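Local atomic coordinates of tryptophan--tRNA ligase (Aeropyrum pernix, PDB entry 3A04), a protein that catalyses the ATP-dependent attachment of L-tryptophan to its cognate tRNA, releasing AMP and diphosphate, as a class I aminoacyl-tRNA synthetase. Residues Ala282-Arg287 against Glu336-Ala341. Residues are numbered along the deposited sequence; the frame is centred on the assembly and turned at random.
Sequences ALTGGR and ECKQIA. With SF4 (iron/sulfur cluster), chain B.
Lys338 reaches from helix 334-364 to the loop 282-287, beside the [4Fe-4S] cluster that the two segments help to enclose. Its NZ donates to Ala282 O at 3.0 Å, lying in the carbonyl plane with a C=O...N angle of 146°, and also makes a hydrogen bond to Phe280 O, the last residue of helix 272-280, so one ammonium group grips two backbone carbonyls. The chain is extended beyond CG, which stands anti to the carbonyl carbon (chi1 -72°); this carries CE across Thr284 CG2 at 3.5 Å, the two side chains crossing at about a right angle. A methionine in its place has no amine, and the carbonyls of Ala282 and Phe280 would probably lose the donor that joins them to helix 334-364. Thr284 CG2 also rests 3.8 Å from cluster sulfur S2, while Val305 of helix 304-313 packs against both Thr284 and Lys338. From the helix, Cys337 SG binds the iron FE1 at 2.3 Å; Cys303, Cys327 and Cys334 also line the cluster pocket. On the loop side Thr284 forms an ST turn: its OG1 accepts from Gly286 N at 3.0 Å, and Gly285 C lies 3.4 Å from cluster sulfur S1.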
loop_
_atom_site.group_PDB
_atom_site.type_symbol
_atom_site.label_atom_id
_atom_site.label_comp_id
_atom_site.label_asym_id
_atom_site.label_seq_id
_atom_site.Cartn_x
_atom_site.Cartn_y
_atom_site.Cartn_z
ATOM N N ALA A 282 -31.389 23.805 19.145
ATOM C CA ALA A 282 -31.737 22.521 18.472
ATOM C C ALA A 282 -33.188 22.476 17.957
ATOM O O ALA A 282 -34.118 22.953 18.635
ATOM C CB ALA A 282 -31.531 21.304 19.416
ATOM N N LEU A 283 -33.386 21.825 16.811
ATOM C CA LEU A 283 -34.745 21.482 16.367
ATOM C C LEU A 283 -35.460 20.462 17.276
ATOM O O LEU A 283 -34.876 19.435 17.722
ATOM C CB LEU A 283 -34.719 20.989 14.907
ATOM C CG LEU A 283 -34.027 21.972 13.941
ATOM C CD1 LEU A 283 -34.162 21.593 12.450
ATOM C CD2 LEU A 283 -34.480 23.409 14.153
ATOM N N THR A 284 -36.717 20.755 17.567
ATOM C CA THR A 284 -37.524 19.891 18.411
ATOM C C THR A 284 -38.761 19.413 17.658
ATOM O O THR A 284 -39.026 19.853 16.540
ATOM C CB THR A 284 -38.048 20.687 19.643
ATOM O OG1 THR A 284 -38.968 21.707 19.183
ATOM C CG2 THR A 284 -36.901 21.329 20.355
ATOM N N GLY A 285 -39.492 18.494 18.259
ATOM C CA GLY A 285 -40.864 18.212 17.825
ATOM C C GLY A 285 -41.913 19.087 18.515
ATOM O O GLY A 285 -42.986 18.611 18.794
ATOM N N GLY A 286 -41.569 20.329 18.855
ATOM C CA GLY A 286 -42.477 21.266 19.551
ATOM C C GLY A 286 -43.487 21.871 18.562
ATOM O O GLY A 286 -43.462 21.553 17.353
ATOM N N ARG A 287 -44.412 22.708 19.054
ATOM C CA ARG A 287 -45.508 23.186 18.186
ATOM C C ARG A 287 -45.485 24.681 18.148
ATOM O O ARG A 287 -44.601 25.323 18.767
ATOM C CB ARG A 287 -46.897 22.672 18.619
ATOM C CG ARG A 287 -47.048 21.181 18.965
ATOM C CD ARG A 287 -47.577 20.204 17.851
ATOM N NE ARG A 287 -47.838 18.906 18.513
ATOM C CZ ARG A 287 -48.203 17.744 17.945
ATOM N NH1 ARG A 287 -48.390 17.623 16.627
ATOM N NH2 ARG A 287 -48.373 16.663 18.721
ATOM N N GLU A 336 -38.456 24.071 28.849
ATOM C CA GLU A 336 -38.057 23.420 30.104
ATOM C C GLU A 336 -37.354 22.095 29.812
ATOM O O GLU A 336 -36.456 21.695 30.547
ATOM C CB GLU A 336 -39.235 23.172 31.044
ATOM C CG GLU A 336 -40.472 22.641 30.406
ATOM C CD GLU A 336 -41.694 22.672 31.379
ATOM O OE1 GLU A 336 -41.573 22.057 32.513
ATOM O OE2 GLU A 336 -42.732 23.310 30.989
ATOM N N CYS A 337 -37.832 21.407 28.791
ATOM C CA CYS A 337 -37.194 20.205 28.321
ATOM C C CYS A 337 -35.717 20.403 27.934
ATOM O O CYS A 337 -34.877 19.584 28.296
ATOM C CB CYS A 337 -37.962 19.681 27.157
ATOM S SG CYS A 337 -37.654 17.929 26.838
ATOM N N LYS A 338 -35.434 21.502 27.219
ATOM C CA LYS A 338 -34.082 21.898 26.887
ATOM C C LYS A 338 -33.280 22.233 28.099
ATOM O O LYS A 338 -32.130 21.863 28.153
ATOM C CB LYS A 338 -34.053 23.118 25.944
ATOM C CG LYS A 338 -34.507 22.694 24.514
ATOM C CD LYS A 338 -34.649 23.908 23.566
ATOM C CE LYS A 338 -34.625 23.410 22.050
ATOM N NZ LYS A 338 -34.864 24.544 21.099
ATOM N N GLN A 339 -33.844 22.970 29.074
ATOM C CA GLN A 339 -32.993 23.261 30.223
ATOM C C GLN A 339 -32.723 21.955 31.020
ATOM O O GLN A 339 -31.624 21.782 31.525
ATOM C CB GLN A 339 -33.600 24.409 31.112
ATOM C CG GLN A 339 -32.893 24.614 32.447
ATOM C CD GLN A 339 -31.485 25.144 32.389
ATOM O OE1 GLN A 339 -30.954 25.594 31.327
ATOM N NE2 GLN A 339 -30.859 25.140 33.556
ATOM N N ILE A 340 -33.684 21.032 31.115
ATOM C CA ILE A 340 -33.436 19.739 31.772
ATOM C C ILE A 340 -32.243 18.963 31.086
ATOM O O ILE A 340 -31.310 18.442 31.735
ATOM C CB ILE A 340 -34.735 18.869 31.751
ATOM C CG1 ILE A 340 -35.784 19.315 32.829
ATOM C CG2 ILE A 340 -34.464 17.349 32.111
ATOM C CD1 ILE A 340 -37.286 18.641 32.478
ATOM N N ALA A 341 -32.288 18.915 29.776
ATOM C CA ALA A 341 -31.213 18.241 29.000
ATOM C C ALA A 341 -29.933 19.038 29.214
ATOM O O ALA A 341 -28.885 18.436 29.426
ATOM C CB ALA A 341 -31.600 18.246 27.571
HETATM FE FE1 SF4 B . -38.788 17.936 24.864
HETATM FE FE2 SF4 B . -41.036 17.098 23.528
HETATM FE FE3 SF4 B . -40.027 19.621 23.118
HETATM FE FE4 SF4 B . -38.565 17.456 22.302
HETATM S S1 SF4 B . -40.725 18.117 21.538
HETATM S S2 SF4 B . -37.757 19.278 23.383
HETATM S S3 SF4 B . -39.037 15.906 23.833
HETATM S S4 SF4 B . -40.991 18.798 25.070
#